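Lombricine kinase (Urechis caupo, PDB 3JPZ) catalyses the reversible transfer of a phosphoryl group between ATP and the guanidino compound lombricine, as a member of the phosphagen kinase family. Local coordinates at residues P130-R139 / S192-R202; G121-Y129 / R256-L267. One frame throughout, in Å; residues are numbered along the deposited sequence.

Interaction 1 of 2, residues P130-R139 / S192-R202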
loop_
_atom_site.group_PDB
_atom_site.type_symbol
_atom_site.label_atom_id
_atom_site.label_comp_id
_atom_site.label_asym_id
_atom_site.label_seq_id
_atom_site.Cartn_x
_atom_site.Cartn_y
_atom_site.Cartn_z
ATOM N N PRO A 130 -0.924 -5.706 13.098
ATOM C CA PRO A 130 -0.370 -5.681 11.738
ATOM C C PRO A 130 -0.084 -4.289 11.160
ATOM O O PRO A 130 0.869 -4.149 10.408
ATOM C CB PRO A 130 -1.456 -6.376 10.920
ATOM C CG PRO A 130 -2.034 -7.362 11.876
ATOM C CD PRO A 130 -2.020 -6.681 13.219
ATOM N N PRO A 131 -0.899 -3.276 11.487
ATOM C CA PRO A 131 -0.585 -1.978 10.886
ATOM C C PRO A 131 0.763 -1.413 11.336
ATOM O O PRO A 131 1.403 -0.718 10.543
ATOM C CB PRO A 131 -1.739 -1.076 11.362
ATOM C CG PRO A 131 -2.852 -2.029 11.695
ATOM C CD PRO A 131 -2.146 -3.238 12.262
ATOM N N SER A 132 1.188 -1.721 12.562
ATOM C CA SER A 132 2.344 -1.064 13.167
ATOM C C SER A 132 3.436 -2.016 13.656
ATOM O O SER A 132 4.466 -1.569 14.143
ATOM C CB SER A 132 1.889 -0.210 14.347
ATOM O OG SER A 132 0.982 0.791 13.928
ATOM N N CYS A 133 3.217 -3.319 13.533
ATOM C CA CYS A 133 4.166 -4.290 14.058
ATOM C C CYS A 133 5.404 -4.398 13.178
ATOM O O CYS A 133 5.321 -4.350 11.953
ATOM C CB CYS A 133 3.515 -5.667 14.165
ATOM S SG CYS A 133 3.085 -6.379 12.554
ATOM N N THR A 134 6.558 -4.562 13.812
ATOM C CA THR A 134 7.783 -4.779 13.078
ATOM C C THR A 134 7.787 -6.223 12.606
ATOM O O THR A 134 6.972 -7.021 13.065
ATOM C CB THR A 134 9.009 -4.560 13.982
ATOM O OG1 THR A 134 8.874 -5.369 15.157
ATOM C CG2 THR A 134 9.128 -3.104 14.385
ATOM N N ARG A 135 8.694 -6.555 11.692
ATOM C CA ARG A 135 8.939 -7.943 11.306
ATOM C C ARG A 135 9.275 -8.819 12.516
ATOM O O ARG A 135 8.909 -9.990 12.559
ATOM C CB ARG A 135 10.093 -8.022 10.309
ATOM C CG ARG A 135 9.684 -7.836 8.862
ATOM C CD ARG A 135 10.887 -8.002 7.965
ATOM N NE ARG A 135 11.932 -7.057 8.324
ATOM C CZ ARG A 135 12.027 -5.824 7.840
ATOM N NH1 ARG A 135 13.020 -5.032 8.232
ATOM N NH2 ARG A 135 11.132 -5.389 6.963
ATOM N N GLY A 136 9.980 -8.251 13.488
ATOM C CA GLY A 136 10.376 -8.994 14.670
ATOM C C GLY A 136 9.189 -9.269 15.578
ATOM O O GLY A 136 9.016 -10.380 16.081
ATOM N N GLU A 137 8.370 -8.246 15.788
ATOM C CA GLU A 137 7.171 -8.388 16.588
ATOM C C GLU A 137 6.287 -9.464 15.983
ATOM O O GLU A 137 5.758 -10.317 16.688
ATOM C CB GLU A 137 6.404 -7.070 16.625
ATOM C CG GLU A 137 6.885 -6.080 17.662
ATOM C CD GLU A 137 6.008 -4.845 17.715
ATOM O OE1 GLU A 137 5.990 -4.086 16.724
ATOM O OE2 GLU A 137 5.338 -4.633 18.744
ATOM N N ARG A 138 6.149 -9.421 14.664
ATOM C CA ARG A 138 5.225 -10.289 13.949
ATOM C C ARG A 138 5.671 -11.730 14.047
ATOM O O ARG A 138 4.850 -12.639 14.164
ATOM C CB ARG A 138 5.158 -9.878 12.477
ATOM C CG ARG A 138 3.940 -10.397 11.737
ATOM C CD ARG A 138 4.035 -10.100 10.248
ATOM N NE ARG A 138 3.825 -8.684 9.957
ATOM C CZ ARG A 138 4.761 -7.844 9.520
ATOM N NH1 ARG A 138 6.000 -8.255 9.295
ATOM N NH2 ARG A 138 4.446 -6.581 9.295
ATOM N N ARG A 139 6.981 -11.933 13.975
ATOM C CA ARG A 139 7.551 -13.260 14.119
ATOM C C ARG A 139 7.313 -13.771 15.528
ATOM O O ARG A 139 7.170 -14.965 15.724
ATOM C CB ARG A 139 9.053 -13.241 13.823
ATOM C CG ARG A 139 9.392 -13.191 12.346
ATOM C CD ARG A 139 10.748 -12.552 12.141
ATOM N NE ARG A 139 11.076 -12.384 10.730
ATOM C CZ ARG A 139 12.223 -11.879 10.294
ATOM N NH1 ARG A 139 13.155 -11.492 11.164
ATOM N NH2 ARG A 139 12.438 -11.765 8.990
ATOM N N SER A 192 -3.349 0.640 5.674
ATOM C CA SER A 192 -2.873 0.628 7.062
ATOM C C SER A 192 -1.477 0.011 7.184
ATOM O O SER A 192 -0.974 -0.202 8.289
ATOM C CB SER A 192 -3.853 -0.131 7.969
ATOM O OG SER A 192 -3.943 -1.495 7.607
ATOM N N ALA A 193 -0.860 -0.259 6.043
ATOM C CA ALA A 193 0.409 -0.969 5.991
ATOM C C ALA A 193 0.318 -2.266 6.774
ATOM O O ALA A 193 1.285 -2.686 7.395
ATOM C CB ALA A 193 1.531 -0.097 6.540
ATOM N N SER A 194 -0.846 -2.906 6.742
ATOM C CA SER A 194 -1.026 -4.155 7.460
ATOM C C SER A 194 -0.585 -5.361 6.641
ATOM O O SER A 194 -0.629 -6.485 7.127
ATOM C CB SER A 194 -2.475 -4.312 7.906
ATOM O OG SER A 194 -2.753 -3.465 9.004
ATOM N N VAL A 195 -0.140 -5.129 5.410
ATOM C CA VAL A 195 0.344 -6.220 4.554
ATOM C C VAL A 195 1.869 -6.174 4.304
ATOM O O VAL A 195 2.370 -6.746 3.345
ATOM C CB VAL A 195 -0.423 -6.272 3.201
ATOM C CG1 VAL A 195 -1.906 -6.527 3.436
ATOM C CG2 VAL A 195 -0.246 -4.996 2.406
ATOM N N ARG A 196 2.606 -5.521 5.195
ATOM C CA ARG A 196 4.058 -5.415 5.053
ATOM C C ARG A 196 4.782 -6.747 5.199
ATOM O O ARG A 196 4.400 -7.587 6.001
ATOM C CB ARG A 196 4.617 -4.443 6.088
ATOM C CG ARG A 196 4.589 -2.993 5.663
ATOM C CD ARG A 196 4.838 -2.060 6.847
ATOM N NE ARG A 196 3.967 -2.411 7.965
ATOM C CZ ARG A 196 4.384 -2.924 9.118
ATOM N NH1 ARG A 196 5.681 -3.133 9.351
ATOM N NH2 ARG A 196 3.494 -3.217 10.042
ATOM N N ASP A 197 5.852 -6.907 4.429
ATOM C CA ASP A 197 6.711 -8.083 4.496
ATOM C C ASP A 197 5.971 -9.381 4.219
ATOM O O ASP A 197 6.352 -10.429 4.729
ATOM C CB ASP A 197 7.366 -8.170 5.869
ATOM C CG ASP A 197 7.835 -6.835 6.368
ATOM O OD1 ASP A 197 8.759 -6.272 5.758
ATOM O OD2 ASP A 197 7.270 -6.342 7.365
ATOM N N TRP A 198 4.920 -9.312 3.411
ATOM C CA TRP A 198 4.155 -10.495 3.055
ATOM C C TRP A 198 5.034 -11.516 2.355
ATOM O O TRP A 198 5.747 -11.159 1.424
ATOM C CB TRP A 198 3.009 -10.126 2.124
ATOM C CG TRP A 198 2.011 -11.203 2.083
ATOM C CD1 TRP A 198 1.991 -12.264 1.244
ATOM C CD2 TRP A 198 0.898 -11.361 2.963
ATOM N NE1 TRP A 198 0.919 -13.068 1.529
ATOM C CE2 TRP A 198 0.231 -12.535 2.582
ATOM C CE3 TRP A 198 0.392 -10.612 4.027
ATOM C CZ2 TRP A 198 -0.909 -12.987 3.228
ATOM C CZ3 TRP A 198 -0.741 -11.062 4.671
ATOM C CH2 TRP A 198 -1.382 -12.234 4.268
ATOM N N PRO A 199 4.976 -12.798 2.778
ATOM C CA PRO A 199 4.172 -13.427 3.828
ATOM C C PRO A 199 5.002 -13.888 5.026
ATOM O O PRO A 199 4.719 -14.930 5.618
ATOM C CB PRO A 199 3.638 -14.673 3.133
ATOM C CG PRO A 199 4.648 -14.957 1.991
ATOM C CD PRO A 199 5.654 -13.833 1.987
ATOM N N ASP A 200 6.036 -13.135 5.360
ATOM C CA ASP A 200 6.859 -13.443 6.518
ATOM C C ASP A 200 6.020 -13.518 7.795
ATOM O O ASP A 200 5.293 -12.579 8.131
ATOM C CB ASP A 200 7.935 -12.378 6.675
ATOM C CG ASP A 200 8.953 -12.745 7.720
ATOM O OD1 ASP A 200 8.550 -13.103 8.847
ATOM O OD2 ASP A 200 10.150 -12.678 7.401
ATOM N N ALA A 201 6.118 -14.648 8.490
ATOM C CA ALA A 201 5.399 -14.868 9.743
ATOM C C ALA A 201 3.882 -14.948 9.542
ATOM O O ALA A 201 3.115 -14.700 10.468
ATOM C CB ALA A 201 5.744 -13.785 10.754
ATOM N N ARG A 202 3.455 -15.285 8.332
ATOM C CA ARG A 202 2.048 -15.609 8.081
ATOM C C ARG A 202 1.936 -17.110 7.978
ATOM O O ARG A 202 2.851 -17.762 7.483
ATOM C CB ARG A 202 1.553 -14.993 6.777
ATOM C CG ARG A 202 1.077 -13.578 6.916
ATOM C CD ARG A 202 2.204 -12.676 7.376
ATOM N NE ARG A 202 1.762 -11.292 7.426
ATOM C CZ ARG A 202 2.515 -10.243 7.120
ATOM N NH1 ARG A 202 3.771 -10.408 6.739
ATOM N NH2 ARG A 202 2.000 -9.025 7.184
HETATM O O HOH W 1 7.519 -10.580 10.282
#
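Arg138 lays its CD over the centre of the Arg202 guanidinium, while Trp198 CE3 lies off-centre over the opposite face. The two guanidinium planes are only 9° apart, and Arg138 NE comes within 3.3 Å of Arg202 NH2; each has its own acceptor, Asp197 for Arg138 and Arg196 O for Arg202, which probably eases the like charges. Arg202 NE bonds Asn217 O. With CG anti to the backbone N (chi1 -162°) and a bend at chi3, Arg138 carries NH1 to Asp197 OD2 at 3.0 Å, on the anti side. Arg135 NH2 takes the other oxygen, OD1, at 2.8 Å from above the carboxylate plane, and its NH1 forms a salt bridge with Asp45 of the second subunit. Arg135 and Arg138 belong to the first turn of helix 135-149, which opens with a capping box of Thr134 and Glu137; Asp197 comes from the facing loop, at the dimer interface of this phosphagen kinase fold. Arg139 meets Asp200 side-on, NE to OD1 and NH2 to OD2 (2.9 Å), both syn; NH2 also bonds Phe11 O of the second subunit. Arg196 points NH1 and NH2 end-on at Cys133 O, and NH2 reaches Pro130 O at 2.8 Å.

Interaction 2 of 2, residues G121-Y129 / R256-L267; sequences GRGIRGLCY and REYMWNQRLGYL
Arg122 fits the corner formed by two tyrosines, its CD touching both rings. Its guanidinium lies flat on Tyr266, planes 12° apart and CZ 3.5 Å from the ring centroid, a cation-pi stack whose far side is completed by Trp260 CD1 on the opposite face of the ring. Tyr258 instead takes the aliphatic chain: Arg122 CD sits over its face, 3.7 Å from the centroid, as a CH-pi contact, and the ring stands nearly upright to the guanidinium, 82° between planes. The bend at chi2 (-67°) swings the guanidinium off Tyr258 and onto Tyr266. Water 2 joins Arg122 NH2 to Tyr266 OH, and Tyr258 OH bonds Leu244 O. Between these side chains the backbones form a single beta bridge, Ile124 with Tyr258, made by Met259 N to Gly123 O and Arg125 N to Glu257 O; it ties the chain just beyond strand 113-122, in the large antiparallel sheet of the catalytic domain, to the chain that leads into the small hairpin of strands 260-261 and 265-266. Arg125 reaches along this chain: NH1 approaches Glu257 OE2 at 3.1 Å from above the carboxylate plane, while NH2 bonds Trp260 O and forms a salt bridge with Glu66. Met259 runs extended beyond CG in the opposite direction to Tyr129, its SD 4.2 Å from the ring centroid in an oblique Met-aromatic contact. At the far end Arg256 turns one guanidinium face to Leu127 CD1, and water 4 links its NH2 to Gly126 O.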
loop_
_atom_site.group_PDB
_atom_site.type_symbol
_atom_site.label_atom_id
_atom_site.label_comp_id
_atom_site.label_asym_id
_atom_site.label_seq_id
_atom_site.Cartn_x
_atom_site.Cartn_y
_atom_site.Cartn_z
ATOM N N GLY A 121 -11.201 -13.271 16.432
ATOM C CA GLY A 121 -9.809 -12.923 16.303
ATOM C C GLY A 121 -9.255 -12.678 17.685
ATOM O O GLY A 121 -9.986 -12.355 18.615
ATOM N N ARG A 122 -7.950 -12.824 17.814
ATOM C CA ARG A 122 -7.284 -12.529 19.064
ATOM C C ARG A 122 -6.013 -11.763 18.760
ATOM O O ARG A 122 -5.332 -12.048 17.775
ATOM C CB ARG A 122 -6.973 -13.818 19.817
ATOM C CG ARG A 122 -8.219 -14.522 20.350
ATOM C CD ARG A 122 -8.882 -13.709 21.445
ATOM N NE ARG A 122 -10.039 -14.386 22.023
ATOM C CZ ARG A 122 -11.279 -14.288 21.552
ATOM N NH1 ARG A 122 -11.530 -13.535 20.496
ATOM N NH2 ARG A 122 -12.275 -14.939 22.140
ATOM N N GLY A 123 -5.731 -10.763 19.585
ATOM C CA GLY A 123 -4.427 -10.128 19.601
ATOM C C GLY A 123 -3.598 -10.704 20.736
ATOM O O GLY A 123 -4.145 -11.205 21.717
ATOM N N ILE A 124 -2.279 -10.654 20.595
ATOM C CA ILE A 124 -1.377 -11.109 21.644
ATOM C C ILE A 124 -0.839 -9.889 22.384
ATOM O O ILE A 124 -0.154 -9.053 21.802
ATOM C CB ILE A 124 -0.219 -11.929 21.047
ATOM C CG1 ILE A 124 -0.760 -13.016 20.105
ATOM C CG2 ILE A 124 0.633 -12.548 22.150
ATOM C CD1 ILE A 124 -1.715 -14.006 20.767
ATOM N N ARG A 125 -1.173 -9.767 23.662
ATOM C CA ARG A 125 -0.819 -8.577 24.429
ATOM C C ARG A 125 0.692 -8.369 24.442
ATOM O O ARG A 125 1.465 -9.328 24.487
ATOM C CB ARG A 125 -1.363 -8.664 25.857
ATOM C CG ARG A 125 -0.947 -7.503 26.748
ATOM C CD ARG A 125 -1.852 -7.383 27.960
ATOM N NE ARG A 125 -3.175 -6.882 27.602
ATOM C CZ ARG A 125 -4.252 -6.989 28.373
ATOM N NH1 ARG A 125 -4.177 -7.587 29.554
ATOM N NH2 ARG A 125 -5.409 -6.500 27.964
ATOM N N GLY A 126 1.100 -7.106 24.381
ATOM C CA GLY A 126 2.501 -6.751 24.322
ATOM C C GLY A 126 3.008 -6.504 22.913
ATOM O O GLY A 126 4.128 -6.024 22.740
ATOM N N LEU A 127 2.192 -6.811 21.905
ATOM C CA LEU A 127 2.660 -6.785 20.525
ATOM C C LEU A 127 1.742 -5.994 19.598
ATOM O O LEU A 127 0.518 -6.138 19.632
ATOM C CB LEU A 127 2.798 -8.202 19.998
ATOM C CG LEU A 127 3.746 -9.089 20.811
ATOM C CD1 LEU A 127 3.595 -10.533 20.396
ATOM C CD2 LEU A 127 5.179 -8.628 20.641
ATOM N N CYS A 128 2.351 -5.180 18.744
ATOM C CA CYS A 128 1.586 -4.321 17.853
ATOM C C CYS A 128 0.779 -5.129 16.857
ATOM O O CYS A 128 1.220 -6.159 16.369
ATOM C CB CYS A 128 2.515 -3.351 17.121
ATOM S SG CYS A 128 3.037 -1.971 18.150
ATOM N N TYR A 129 -0.421 -4.646 16.573
ATOM C CA TYR A 129 -1.204 -5.139 15.457
ATOM C C TYR A 129 -0.462 -4.988 14.128
ATOM O O TYR A 129 0.491 -4.222 14.020
ATOM C CB TYR A 129 -2.508 -4.357 15.381
ATOM C CG TYR A 129 -3.409 -4.532 16.576
ATOM C CD1 TYR A 129 -3.809 -5.798 16.998
ATOM C CD2 TYR A 129 -3.897 -3.432 17.259
ATOM C CE1 TYR A 129 -4.650 -5.953 18.082
ATOM C CE2 TYR A 129 -4.731 -3.579 18.342
ATOM C CZ TYR A 129 -5.105 -4.843 18.748
ATOM O OH TYR A 129 -5.947 -4.976 19.824
ATOM N N ARG A 256 2.157 -14.929 28.119
ATOM C CA ARG A 256 1.385 -14.228 27.103
ATOM C C ARG A 256 -0.114 -14.384 27.344
ATOM O O ARG A 256 -0.556 -15.319 28.012
ATOM C CB ARG A 256 1.765 -14.741 25.714
ATOM C CG ARG A 256 3.162 -14.326 25.254
ATOM C CD ARG A 256 3.284 -12.815 25.079
ATOM N NE ARG A 256 4.545 -12.420 24.450
ATOM C CZ ARG A 256 4.937 -11.159 24.286
ATOM N NH1 ARG A 256 4.170 -10.160 24.707
ATOM N NH2 ARG A 256 6.097 -10.896 23.700
ATOM N N GLU A 257 -0.896 -13.462 26.795
ATOM C CA GLU A 257 -2.337 -13.458 27.014
ATOM C C GLU A 257 -3.041 -12.697 25.898
ATOM O O GLU A 257 -2.480 -11.764 25.318
ATOM C CB GLU A 257 -2.647 -12.805 28.360
ATOM C CG GLU A 257 -2.131 -11.376 28.486
ATOM C CD GLU A 257 -2.112 -10.889 29.926
ATOM O OE1 GLU A 257 -2.207 -11.734 30.841
ATOM O OE2 GLU A 257 -1.996 -9.664 30.147
ATOM N N TYR A 258 -4.267 -13.102 25.586
ATOM C CA TYR A 258 -5.066 -12.366 24.617
ATOM C C TYR A 258 -5.245 -10.927 25.090
ATOM O O TYR A 258 -5.393 -10.675 26.282
ATOM C CB TYR A 258 -6.448 -13.008 24.435
ATOM C CG TYR A 258 -6.441 -14.435 23.927
ATOM C CD1 TYR A 258 -5.480 -14.873 23.029
ATOM C CD2 TYR A 258 -7.430 -15.331 24.316
ATOM C CE1 TYR A 258 -5.481 -16.172 22.560
ATOM C CE2 TYR A 258 -7.447 -16.629 23.847
ATOM C CZ TYR A 258 -6.472 -17.043 22.968
ATOM O OH TYR A 258 -6.491 -18.331 22.497
ATOM N N MET A 259 -5.241 -9.980 24.157
ATOM C CA MET A 259 -5.612 -8.611 24.474
ATOM C C MET A 259 -7.093 -8.566 24.787
ATOM O O MET A 259 -7.922 -8.952 23.962
ATOM C CB MET A 259 -5.351 -7.691 23.285
ATOM C CG MET A 259 -3.897 -7.529 22.919
ATOM S SD MET A 259 -3.782 -6.576 21.397
ATOM C CE MET A 259 -2.075 -6.865 20.957
ATOM N N TRP A 260 -7.427 -8.067 25.967
ATOM C CA TRP A 260 -8.811 -8.021 26.412
ATOM C C TRP A 260 -8.952 -7.017 27.535
ATOM O O TRP A 260 -8.165 -7.021 28.484
ATOM C CB TRP A 260 -9.244 -9.399 26.915
ATOM C CG TRP A 260 -10.631 -9.431 27.488
ATOM C CD1 TRP A 260 -11.791 -9.705 26.816
ATOM C CD2 TRP A 260 -11.007 -9.183 28.852
ATOM N NE1 TRP A 260 -12.859 -9.645 27.678
ATOM C CE2 TRP A 260 -12.407 -9.322 28.930
ATOM C CE3 TRP A 260 -10.298 -8.851 30.010
ATOM C CZ2 TRP A 260 -13.112 -9.145 30.121
ATOM C CZ3 TRP A 260 -11.001 -8.677 31.196
ATOM C CH2 TRP A 260 -12.391 -8.826 31.241
ATOM N N ASN A 261 -9.946 -6.147 27.440
ATOM C CA ASN A 261 -10.268 -5.312 28.582
ATOM C C ASN A 261 -11.762 -5.334 28.856
ATOM O O ASN A 261 -12.560 -5.732 27.999
ATOM C CB ASN A 261 -9.705 -3.885 28.432
ATOM C CG ASN A 261 -10.467 -3.046 27.426
ATOM O OD1 ASN A 261 -11.689 -3.052 27.402
ATOM N ND2 ASN A 261 -9.742 -2.298 26.607
ATOM N N GLN A 262 -12.118 -4.922 30.067
ATOM C CA GLN A 262 -13.469 -5.049 30.584
ATOM C C GLN A 262 -14.454 -4.231 29.762
ATOM O O GLN A 262 -15.612 -4.614 29.621
ATOM C CB GLN A 262 -13.493 -4.589 32.044
ATOM C CG GLN A 262 -14.693 -5.048 32.842
ATOM C CD GLN A 262 -14.477 -4.871 34.331
ATOM O OE1 GLN A 262 -13.841 -3.909 34.764
ATOM N NE2 GLN A 262 -15.001 -5.797 35.122
ATOM N N ARG A 263 -13.993 -3.108 29.215
ATOM C CA ARG A 263 -14.877 -2.213 28.467
ATOM C C ARG A 263 -15.190 -2.702 27.053
ATOM O O ARG A 263 -16.334 -2.652 26.612
ATOM C CB ARG A 263 -14.288 -0.801 28.393
ATOM C CG ARG A 263 -14.979 0.091 27.360
ATOM C CD ARG A 263 -14.377 1.492 27.323
ATOM N NE ARG A 263 -14.664 2.206 26.077
ATOM C CZ ARG A 263 -15.871 2.621 25.708
ATOM N NH1 ARG A 263 -16.036 3.273 24.560
ATOM N NH2 ARG A 263 -16.915 2.383 26.487
ATOM N N LEU A 264 -14.170 -3.170 26.348
ATOM C CA LEU A 264 -14.283 -3.441 24.923
ATOM C C LEU A 264 -14.182 -4.921 24.597
ATOM O O LEU A 264 -14.233 -5.307 23.432
ATOM C CB LEU A 264 -13.187 -2.690 24.173
ATOM C CG LEU A 264 -13.347 -1.175 24.201
ATOM C CD1 LEU A 264 -12.254 -0.508 23.373
ATOM C CD2 LEU A 264 -14.729 -0.801 23.696
ATOM N N GLY A 265 -14.045 -5.749 25.625
ATOM C CA GLY A 265 -13.854 -7.169 25.417
ATOM C C GLY A 265 -12.557 -7.403 24.679
ATOM O O GLY A 265 -11.536 -6.790 24.989
ATOM N N TYR A 266 -12.592 -8.282 23.689
ATOM C CA TYR A 266 -11.378 -8.623 22.970
ATOM C C TYR A 266 -10.991 -7.520 22.009
ATOM O O TYR A 266 -11.806 -7.041 21.214
ATOM C CB TYR A 266 -11.517 -9.974 22.264
ATOM C CG TYR A 266 -11.537 -11.098 23.264
ATOM C CD1 TYR A 266 -10.411 -11.388 24.026
ATOM C CD2 TYR A 266 -12.692 -11.836 23.490
ATOM C CE1 TYR A 266 -10.425 -12.395 24.963
ATOM C CE2 TYR A 266 -12.716 -12.848 24.423
ATOM C CZ TYR A 266 -11.575 -13.123 25.160
ATOM O OH TYR A 266 -11.586 -14.131 26.093
ATOM N N LEU A 267 -9.735 -7.114 22.110
ATOM C CA LEU A 267 -9.232 -6.009 21.326
ATOM C C LEU A 267 -8.677 -6.511 20.010
ATOM O O LEU A 267 -7.978 -7.518 19.953
ATOM C CB LEU A 267 -8.161 -5.258 22.114
ATOM C CG LEU A 267 -8.675 -4.506 23.343
ATOM C CD1 LEU A 267 -7.541 -4.257 24.327
ATOM C CD2 LEU A 267 -9.343 -3.195 22.945
HETATM O O HOH W 2 -10.887 -16.217 24.390
HETATM O O HOH W 3 -7.880 -9.883 21.565
HETATM O O HOH W 4 5.854 -7.885 23.561
#

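Interactions 1 and 2 have centres about 17 Å apart. Their first segments are consecutive, 121-129 leaving strand 113-122 of the large antiparallel sheet and running straight into 130-139, which enters helix 135-149. Their partners follow in sequence order: 192-202, then 256-267, after helix 233-252. Interaction 1 therefore lies within the span that interaction 2 brackets. The two meet where Glu137 OE2 probably accepts a hydrogen bond from Cys128 N and Cys133 packs on Cys128 O. Both touch the second subunit. The side chains of Arg122 and Pro130 lie about 8 and 9 Å from that of Arg223, which binds ADP in a crystal structure of this protein, though not in this chain; the connection thus probably links the neighbourhood of the nucleotide site with the dimer interface.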